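Local atomic coordinates of functional macrophage inflammatory protein 1-alpha homolog (PDB entry 1ZXT), a protein that acts as a virus-encoded CC chemokine of human herpesvirus 8, a homolog of macrophage inflammatory protein 1-alpha, and probably binds CCR-type chemokine receptors. Residues A[13-18]-A[35-40]; A[23-28]-A[42-47]; A[7-12]-A[30-35]. One frame throughout, in Å; residues are numbered along the deposited sequence.

Interaction 1. Residues A[13-18]-A[35-40]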
loop_
_atom_site.group_PDB
_atom_site.type_symbol
_atom_site.label_atom_id
_atom_site.label_comp_id
_atom_site.label_asym_id
_atom_site.label_seq_id
_atom_site.Cartn_x
_atom_site.Cartn_y
_atom_site.Cartn_z
ATOM N N TYR A 13 -8.389 3.819 5.318
ATOM C CA TYR A 13 -9.510 3.562 6.254
ATOM C C TYR A 13 -10.261 2.387 5.624
ATOM O O TYR A 13 -11.093 2.557 4.707
ATOM C CB TYR A 13 -10.444 4.797 6.432
ATOM C CG TYR A 13 -9.639 6.039 6.797
ATOM C CD1 TYR A 13 -9.252 6.279 8.094
ATOM C CD2 TYR A 13 -9.163 6.867 5.801
ATOM C CE1 TYR A 13 -8.508 7.389 8.421
ATOM C CE2 TYR A 13 -8.416 7.976 6.079
ATOM C CZ TYR A 13 -8.030 8.258 7.375
ATOM O OH TYR A 13 -7.206 9.389 7.705
ATOM N N GLY A 14 -9.888 1.202 6.034
ATOM C CA GLY A 14 -10.322 -0.012 5.392
ATOM C C GLY A 14 -9.215 -0.625 4.564
ATOM O O GLY A 14 -8.508 0.041 3.800
ATOM N N PHE A 15 -9.043 -1.912 4.720
ATOM C CA PHE A 15 -8.107 -2.617 3.851
ATOM C C PHE A 15 -8.787 -3.650 3.010
ATOM O O PHE A 15 -9.773 -4.271 3.420
ATOM C CB PHE A 15 -7.042 -3.300 4.662
ATOM C CG PHE A 15 -6.237 -2.408 5.520
ATOM C CD1 PHE A 15 -5.257 -1.626 5.001
ATOM C CD2 PHE A 15 -6.438 -2.360 6.874
ATOM C CE1 PHE A 15 -4.486 -0.809 5.783
ATOM C CE2 PHE A 15 -5.631 -1.519 7.685
ATOM C CZ PHE A 15 -4.665 -0.756 7.120
ATOM N N GLN A 16 -8.225 -3.859 1.840
ATOM C CA GLN A 16 -8.567 -5.000 0.949
ATOM C C GLN A 16 -8.172 -6.326 1.620
ATOM O O GLN A 16 -7.015 -6.566 1.837
ATOM C CB GLN A 16 -7.994 -4.899 -0.443
ATOM C CG GLN A 16 -8.412 -6.083 -1.369
ATOM C CD GLN A 16 -8.199 -5.892 -2.917
ATOM O OE1 GLN A 16 -8.499 -4.816 -3.433
ATOM N NE2 GLN A 16 -7.707 -6.953 -3.651
ATOM N N GLN A 17 -9.190 -7.142 1.903
ATOM C CA GLN A 17 -9.010 -8.407 2.582
ATOM C C GLN A 17 -8.577 -9.550 1.690
ATOM O O GLN A 17 -7.956 -10.487 2.175
ATOM C CB GLN A 17 -10.291 -8.809 3.260
ATOM C CG GLN A 17 -10.700 -7.821 4.336
ATOM C CD GLN A 17 -9.684 -7.764 5.462
ATOM O OE1 GLN A 17 -9.405 -8.812 6.102
ATOM N NE2 GLN A 17 -9.145 -6.559 5.736
ATOM N N HIS A 18 -8.916 -9.504 0.398
ATOM C CA HIS A 18 -8.606 -10.577 -0.522
ATOM C C HIS A 18 -7.499 -10.131 -1.411
ATOM O O HIS A 18 -7.580 -9.055 -1.997
ATOM C CB HIS A 18 -9.821 -10.945 -1.367
ATOM C CG HIS A 18 -11.066 -11.087 -0.570
ATOM N ND1 HIS A 18 -11.841 -9.999 -0.223
ATOM C CD2 HIS A 18 -11.629 -12.169 0.014
ATOM C CE1 HIS A 18 -12.860 -10.420 0.506
ATOM N NE2 HIS A 18 -12.768 -11.737 0.640
ATOM N N CYS A 35 -0.840 8.102 10.126
ATOM C CA CYS A 35 -2.109 7.368 10.043
ATOM C C CYS A 35 -2.377 6.509 11.272
ATOM O O CYS A 35 -1.451 5.935 11.842
ATOM C CB CYS A 35 -2.068 6.484 8.775
ATOM S SG CYS A 35 -1.857 7.398 7.233
ATOM N N PRO A 36 -3.648 6.363 11.695
ATOM C CA PRO A 36 -3.955 5.551 12.886
ATOM C C PRO A 36 -3.650 4.105 12.730
ATOM O O PRO A 36 -3.109 3.532 13.634
ATOM C CB PRO A 36 -5.449 5.832 13.122
ATOM C CG PRO A 36 -5.913 6.104 11.664
ATOM C CD PRO A 36 -4.860 7.008 11.146
ATOM N N LYS A 37 -3.900 3.480 11.574
ATOM C CA LYS A 37 -3.498 2.132 11.337
ATOM C C LYS A 37 -2.481 2.141 10.206
ATOM O O LYS A 37 -2.758 2.671 9.087
ATOM C CB LYS A 37 -4.687 1.296 10.904
ATOM C CG LYS A 37 -5.639 1.091 11.905
ATOM C CD LYS A 37 -6.617 -0.034 11.557
ATOM C CE LYS A 37 -7.800 -0.001 12.448
ATOM N NZ LYS A 37 -8.715 -1.123 12.129
ATOM N N PRO A 38 -1.312 1.585 10.423
ATOM C CA PRO A 38 -0.305 1.487 9.366
ATOM C C PRO A 38 -0.797 0.716 8.136
ATOM O O PRO A 38 -1.466 -0.312 8.266
ATOM C CB PRO A 38 0.806 0.712 10.081
ATOM C CG PRO A 38 0.655 1.147 11.471
ATOM C CD PRO A 38 -0.815 0.993 11.660
ATOM N N GLY A 39 -0.525 1.281 6.987
ATOM C CA GLY A 39 -0.957 0.745 5.713
ATOM C C GLY A 39 0.139 0.695 4.721
ATOM O O GLY A 39 1.163 1.353 4.855
ATOM N N VAL A 40 -0.129 -0.026 3.670
ATOM C CA VAL A 40 0.698 -0.008 2.424
ATOM C C VAL A 40 -0.228 0.144 1.266
ATOM O O VAL A 40 -1.364 -0.360 1.312
ATOM C CB VAL A 40 1.664 -1.216 2.264
ATOM C CG1 VAL A 40 2.651 -1.307 3.416
ATOM C CG2 VAL A 40 0.954 -2.528 2.055
#
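Phe15 lays one end of its ring against the backbone of Pro38 and Gly39 and buries more of its own surface against 35-40 than any other residue of 13-18. Its CG stands anti to the carbonyl carbon (chi1 -59°), and this aims the ring across the gap. The closest approach is made by the tip: Phe15 CZ comes to 3.4 Å from the carbonyl oxygen O of Pro38. Next to it, Phe15 CE1 lies 3.9 Å from CA of Gly39, which meets the ring at its edge, near the ring plane. With no side chain on Gly39, its CA itself forms the surface that the ring edge meets. On the other side of CZ, Phe15 CE2 touches Lys37 CD at 4.3 Å, again at the edge; the near-extended chain of Lys37 passes the ring at CB and CD, then leads away.

Two residues earlier, the ring of Tyr13 makes a looser apolar touch. Its CB heads away from the other segment, but the ring swings back, and Tyr13 CE1 reaches Pro36 CG at 4.3 Å. No hydrogen bond joins the two segments. The CA atoms of Tyr13 and Lys37, the nearest pair, are 8.0 Å apart, so the gap is bridged by side chains of 13-18 reaching the backbone and side chains of 35-40.

The 13-18 segment follows the adjacent cysteines of the CC motif and belongs to the extended region chemokines call the N-loop, which in this family commonly takes part in receptor recognition. It is tied to strand 49-52 by a backbone hydrogen bond between Gln16 and Cys51, while Phe15 also touches Asp53. Across the contact, 35-40 leads into strand 40-44, where Val40 pairs with Ala52 and packs under helix 57-64 against Val59 and Met63.

Interaction 2. Residues A[23-28]-A[42-47]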
loop_
_atom_site.group_PDB
_atom_site.type_symbol
_atom_site.label_atom_id
_atom_site.label_comp_id
_atom_site.label_asym_id
_atom_site.label_seq_id
_atom_site.Cartn_x
_atom_site.Cartn_y
_atom_site.Cartn_z
ATOM N N GLN A 23 -0.182 -10.344 -11.092
ATOM C CA GLN A 23 0.202 -9.904 -12.429
ATOM C C GLN A 23 -0.113 -8.421 -12.646
ATOM O O GLN A 23 0.458 -7.814 -13.501
ATOM C CB GLN A 23 -0.334 -10.840 -13.555
ATOM C CG GLN A 23 -1.794 -10.660 -13.966
ATOM C CD GLN A 23 -2.187 -11.628 -15.112
ATOM O OE1 GLN A 23 -2.364 -12.826 -14.876
ATOM N NE2 GLN A 23 -2.250 -11.141 -16.357
ATOM N N ILE A 24 -0.996 -7.833 -11.852
ATOM C CA ILE A 24 -1.378 -6.453 -12.123
ATOM C C ILE A 24 -0.568 -5.494 -11.265
ATOM O O ILE A 24 -0.667 -4.280 -11.411
ATOM C CB ILE A 24 -2.934 -6.249 -11.971
ATOM C CG1 ILE A 24 -3.413 -6.203 -10.529
ATOM C CG2 ILE A 24 -3.688 -7.332 -12.668
ATOM C CD1 ILE A 24 -4.734 -5.603 -10.390
ATOM N N LEU A 25 0.163 -6.040 -10.280
ATOM C CA LEU A 25 0.897 -5.210 -9.311
ATOM C C LEU A 25 2.264 -4.758 -9.869
ATOM O O LEU A 25 3.011 -5.499 -10.499
ATOM C CB LEU A 25 1.061 -6.010 -8.010
ATOM C CG LEU A 25 0.021 -5.967 -6.894
ATOM C CD1 LEU A 25 -1.314 -5.360 -7.196
ATOM C CD2 LEU A 25 -0.020 -7.329 -6.198
ATOM N N LYS A 26 2.507 -3.465 -9.677
ATOM C CA LYS A 26 3.691 -2.723 -10.090
ATOM C C LYS A 26 4.748 -2.499 -8.985
ATOM O O LYS A 26 5.937 -2.799 -9.215
ATOM C CB LYS A 26 3.243 -1.317 -10.578
ATOM C CG LYS A 26 4.023 -0.651 -11.734
ATOM C CD LYS A 26 3.494 0.797 -11.917
ATOM C CE LYS A 26 4.063 1.479 -13.125
ATOM N NZ LYS A 26 5.547 1.466 -13.199
ATOM N N GLU A 27 4.323 -2.044 -7.817
ATOM C CA GLU A 27 5.203 -1.572 -6.768
ATOM C C GLU A 27 4.365 -1.355 -5.533
ATOM O O GLU A 27 3.137 -1.416 -5.624
ATOM C CB GLU A 27 5.842 -0.267 -7.176
ATOM C CG GLU A 27 4.872 0.837 -7.555
ATOM C CD GLU A 27 5.536 2.002 -8.333
ATOM O OE1 GLU A 27 6.092 1.742 -9.335
ATOM O OE2 GLU A 27 5.440 3.165 -7.872
ATOM N N TRP A 28 4.997 -1.057 -4.372
ATOM C CA TRP A 28 4.296 -0.698 -3.200
ATOM C C TRP A 28 4.980 0.470 -2.489
ATOM O O TRP A 28 6.129 0.733 -2.713
ATOM C CB TRP A 28 4.164 -1.877 -2.218
ATOM C CG TRP A 28 5.465 -2.250 -1.612
ATOM C CD1 TRP A 28 6.463 -3.000 -2.177
ATOM C CD2 TRP A 28 5.918 -1.864 -0.325
ATOM N NE1 TRP A 28 7.487 -3.137 -1.289
ATOM C CE2 TRP A 28 7.201 -2.410 -0.160
ATOM C CE3 TRP A 28 5.356 -1.048 0.718
ATOM C CZ2 TRP A 28 7.972 -2.231 0.982
ATOM C CZ3 TRP A 28 6.134 -0.842 1.877
ATOM C CH2 TRP A 28 7.456 -1.416 1.960
ATOM N N LEU A 42 -0.563 -1.141 -2.506
ATOM C CA LEU A 42 -0.163 -1.951 -3.644
ATOM C C LEU A 42 -0.636 -1.263 -4.889
ATOM O O LEU A 42 -1.810 -1.191 -5.154
ATOM C CB LEU A 42 -0.741 -3.348 -3.588
ATOM C CG LEU A 42 -0.454 -4.074 -2.274
ATOM C CD1 LEU A 42 -1.234 -5.365 -2.238
ATOM C CD2 LEU A 42 1.021 -4.294 -1.974
ATOM N N LEU A 43 0.303 -0.753 -5.661
ATOM C CA LEU A 43 -0.048 0.076 -6.820
ATOM C C LEU A 43 -0.092 -0.768 -8.060
ATOM O O LEU A 43 0.826 -1.549 -8.420
ATOM C CB LEU A 43 0.957 1.233 -6.989
ATOM C CG LEU A 43 0.654 2.187 -8.165
ATOM C CD1 LEU A 43 -0.459 3.083 -7.757
ATOM C CD2 LEU A 43 1.923 2.924 -8.617
ATOM N N THR A 44 -1.193 -0.690 -8.773
ATOM C CA THR A 44 -1.274 -1.575 -9.978
ATOM C C THR A 44 -0.675 -0.900 -11.184
ATOM O O THR A 44 -0.522 0.299 -11.194
ATOM C CB THR A 44 -2.730 -2.021 -10.323
ATOM O OG1 THR A 44 -3.406 -0.906 -10.878
ATOM C CG2 THR A 44 -3.590 -2.346 -9.059
ATOM N N LYS A 45 -0.383 -1.691 -12.219
ATOM C CA LYS A 45 0.109 -1.200 -13.529
ATOM C C LYS A 45 -0.812 -0.108 -14.133
ATOM O O LYS A 45 -0.344 0.777 -14.862
ATOM C CB LYS A 45 0.334 -2.358 -14.558
ATOM C CG LYS A 45 1.501 -3.258 -14.173
ATOM C CD LYS A 45 1.486 -4.586 -14.771
ATOM C CE LYS A 45 2.597 -5.462 -14.212
ATOM N NZ LYS A 45 2.739 -6.639 -15.086
ATOM N N ARG A 46 -2.121 -0.245 -13.933
ATOM C CA ARG A 46 -3.077 0.770 -14.361
ATOM C C ARG A 46 -3.186 1.983 -13.412
ATOM O O ARG A 46 -3.965 2.917 -13.666
ATOM C CB ARG A 46 -4.442 0.118 -14.640
ATOM C CG ARG A 46 -4.483 -0.852 -15.787
ATOM C CD ARG A 46 -5.818 -1.609 -15.989
ATOM N NE ARG A 46 -5.667 -2.746 -16.948
ATOM C CZ ARG A 46 -5.768 -2.670 -18.245
ATOM N NH1 ARG A 46 -6.013 -1.517 -18.888
ATOM N NH2 ARG A 46 -5.624 -3.789 -18.966
ATOM N N GLY A 47 -2.425 1.977 -12.313
ATOM C CA GLY A 47 -2.381 3.095 -11.338
ATOM C C GLY A 47 -3.381 3.101 -10.203
ATOM O O GLY A 47 -3.531 4.103 -9.452
#
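An antiparallel strand pairing, interrupted by a classic beta bulge, joins strand 25-30 to the central strand 40-44 of the three-stranded chemokine sheet. Lys26 and Glu27 both stand opposite Leu43. The amide N of Lys26 donates to O of Leu43 at 2.8 Å, and N of Leu43 donates to O of Glu27 at 2.9 Å, each bond nearly straight and directed almost along its C=O. The extra residue shifts the register by one between the Leu25-Thr44 and Glu27-Leu43 pairs, and the short strand axes run at 145° to each other.

On the turn side of the bulge, ahead of strand 25-28, Lys45 holds the end of the pairing. Its backbone N gives a short 2.7 Å bond to O of Ile24, while its extended side chain runs back along the partner segment and places NZ 3.0 Å from O of Gln23, in the plane of that carbonyl. Two consecutive carbonyls of the 3-10 turn before the strand are thus gripped by one residue. Thr44 to Gly47 form a type I turn, part of the connection from the second to the third strand of the Greek key; Thr44 OG1 accepts a hydrogen bond from the backbone N of Arg48.

On one face, Glu27 and Leu43 run alongside each other, Glu27 CG and CD against Leu43 CD2, with Glu27 OE2 3.6 Å from the same methyl. On the other, Trp28 CB rests 4.0 Å from Leu42 CD2. Leu25, ahead of the bulge, brings CD1 back to Leu42 CB, and both leucines touch Leu62 of helix 57-64. At the turn end, Ile24 and Thr44 run together, methyl against methyl, Ile24 CD1 lying 3.7 Å from Thr44 CG2.

Interaction 3. Residues A[7-12]-A[30-35]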
loop_
_atom_site.group_PDB
_atom_site.type_symbol
_atom_site.label_atom_id
_atom_site.label_comp_id
_atom_site.label_asym_id
_atom_site.label_seq_id
_atom_site.Cartn_x
_atom_site.Cartn_y
_atom_site.Cartn_z
ATOM N N THR A 7 0.346 19.819 5.462
ATOM C CA THR A 7 -0.159 19.020 4.419
ATOM C C THR A 7 -1.067 17.894 4.910
ATOM O O THR A 7 -0.882 17.323 6.019
ATOM C CB THR A 7 0.976 18.279 3.641
ATOM O OG1 THR A 7 1.921 17.640 4.542
ATOM C CG2 THR A 7 1.767 19.220 2.910
ATOM N N PRO A 8 -2.010 17.491 4.080
ATOM C CA PRO A 8 -2.822 16.342 4.430
ATOM C C PRO A 8 -2.006 15.093 4.292
ATOM O O PRO A 8 -0.931 15.124 3.667
ATOM C CB PRO A 8 -3.951 16.379 3.402
ATOM C CG PRO A 8 -3.275 17.055 2.194
ATOM C CD PRO A 8 -2.427 18.149 2.799
ATOM N N ASN A 9 -2.453 14.039 4.991
ATOM C CA ASN A 9 -1.844 12.725 5.012
ATOM C C ASN A 9 -2.716 11.696 4.343
ATOM O O ASN A 9 -3.946 11.727 4.463
ATOM C CB ASN A 9 -1.575 12.308 6.452
ATOM C CG ASN A 9 -0.582 13.203 7.151
ATOM O OD1 ASN A 9 0.449 13.457 6.639
ATOM N ND2 ASN A 9 -0.921 13.729 8.265
ATOM N N SER A 10 -2.101 10.833 3.529
ATOM C CA SER A 10 -2.825 9.783 2.829
ATOM C C SER A 10 -2.832 8.500 3.737
ATOM O O SER A 10 -1.770 8.035 4.150
ATOM C CB SER A 10 -2.152 9.506 1.494
ATOM O OG SER A 10 -2.886 8.527 0.793
ATOM N N CYS A 11 -4.025 8.015 4.079
ATOM C CA CYS A 11 -4.186 6.908 5.009
ATOM C C CYS A 11 -5.214 5.977 4.462
ATOM O O CYS A 11 -6.102 6.355 3.687
ATOM C CB CYS A 11 -4.705 7.420 6.316
ATOM S SG CYS A 11 -3.533 8.533 7.120
ATOM N N CYS A 12 -5.073 4.728 4.821
ATOM C CA CYS A 12 -6.101 3.752 4.551
ATOM C C CYS A 12 -7.106 3.642 5.666
ATOM O O CYS A 12 -6.734 3.351 6.828
ATOM C CB CYS A 12 -5.473 2.388 4.355
ATOM S SG CYS A 12 -4.448 2.338 2.891
ATOM N N PRO A 30 4.463 2.603 1.630
ATOM C CA PRO A 30 3.665 2.742 2.859
ATOM C C PRO A 30 2.824 4.044 2.853
ATOM O O PRO A 30 3.131 5.003 2.165
ATOM C CB PRO A 30 4.725 2.800 3.938
ATOM C CG PRO A 30 5.807 3.592 3.250
ATOM C CD PRO A 30 5.869 2.991 1.845
ATOM N N THR A 31 1.752 4.053 3.611
ATOM C CA THR A 31 1.030 5.220 3.823
ATOM C C THR A 31 1.802 6.038 4.920
ATOM O O THR A 31 2.832 5.612 5.409
ATOM C CB THR A 31 -0.429 4.928 4.269
ATOM O OG1 THR A 31 -0.450 3.968 5.342
ATOM C CG2 THR A 31 -1.201 4.317 3.198
ATOM N N SER A 32 1.305 7.228 5.245
ATOM C CA SER A 32 1.959 8.103 6.195
ATOM C C SER A 32 2.093 7.509 7.605
ATOM O O SER A 32 1.144 6.863 8.131
ATOM C CB SER A 32 1.116 9.367 6.301
ATOM O OG SER A 32 1.692 10.189 7.298
ATOM N N PRO A 33 3.196 7.795 8.306
ATOM C CA PRO A 33 3.338 7.340 9.725
ATOM C C PRO A 33 2.323 8.014 10.602
ATOM O O PRO A 33 2.141 7.615 11.740
ATOM C CB PRO A 33 4.730 7.860 10.104
ATOM C CG PRO A 33 5.421 8.037 8.786
ATOM C CD PRO A 33 4.376 8.517 7.842
ATOM N N ALA A 34 1.699 9.071 10.116
ATOM C CA ALA A 34 0.640 9.858 10.907
ATOM C C ALA A 34 -0.709 9.115 10.966
ATOM O O ALA A 34 -1.616 9.408 11.815
ATOM C CB ALA A 34 0.419 11.175 10.281
ATOM N N CYS A 35 -0.840 8.102 10.126
ATOM C CA CYS A 35 -2.109 7.368 10.043
ATOM C C CYS A 35 -2.377 6.509 11.272
ATOM O O CYS A 35 -1.451 5.935 11.842
ATOM C CB CYS A 35 -2.068 6.484 8.775
ATOM S SG CYS A 35 -1.857 7.398 7.233
HETATM O O HOH W 1 -3.090 3.556 6.426
#
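A disulfide between Cys11 and Cys35 forms the core here, its SG atoms 2.0 Å apart and its chi3 of -86° close to the relaxed right angle. Both sulfurs are set anti to their carbonyl carbons, chi1 being -64° for Cys11 and -60° for Cys35. Next to the bridge, the carbonyl O of Ser10 is turned into the contact, 3.1 Å from Cys35 SG and 3.4 Å from Thr31 CB. The same oxygen accepts a weak hydrogen bond from the amide N of Ser32, almost straight but 3.4 Å long.

Around this core, Asn9 brings its amide against the Ser32-Cys35 turn. Its ND2 sits 3.5 Å from the methyl CB of Ala34, and its CB and OD1 pass along the side chain of Ser32. A water links the segments on the other side of the disulfide: it accepts from Cys12 N at 2.8 Å and lies 2.9 Å from Thr31 OG1. The CG2 branch of Thr31 meets Cys12 SG.

What positions Cys35 is a compact turn. Ser32 to Cys35 form a type I turn closed by Cys35 N on Ser32 O, and Ser32 OG, anti to its own backbone N, accepts from the amide of Ala34 at 3.0 Å to make an ST turn.

Adjacent Cys11 and Cys12 are the signature of the CC chemokines, and this bridge ties the N-terminal region to the loop between the first two strands, the 30s loop. The neighbouring Cys12 is disulfide-bonded to Cys51 of strand 49-52. Thr31, just past strand 25-30, hydrogen-bonds through its backbone to Gly39, and Thr31 and Cys12 both pack on Ile41 of strand 40-44.

Overall arrangement
Along the chain the first segments come in the order 7-12, 13-18, 23-28 and their partners as 30-35, 35-40, 42-47, so the three contacts interleave within one small chemokine domain. Interactions 1 and 3 are neighbours, with centres about 11 Å apart; they share Cys35 and meet again where Gly39 O lies near Thr31 N. Both fasten the irregular region before the sheet to the loop joining strands 25-30 and 40-44. Interaction 2 pairs those same strands at the end away from that loop, its centre about 17 Å from the centre of interaction 1 and 19 Å from that of interaction 3. Val40 packing on Trp28 connects it to interaction 1. Interactions 1 and 3 tie the N-terminal region, probably receptor-recognising, to the sheet that interaction 2 builds.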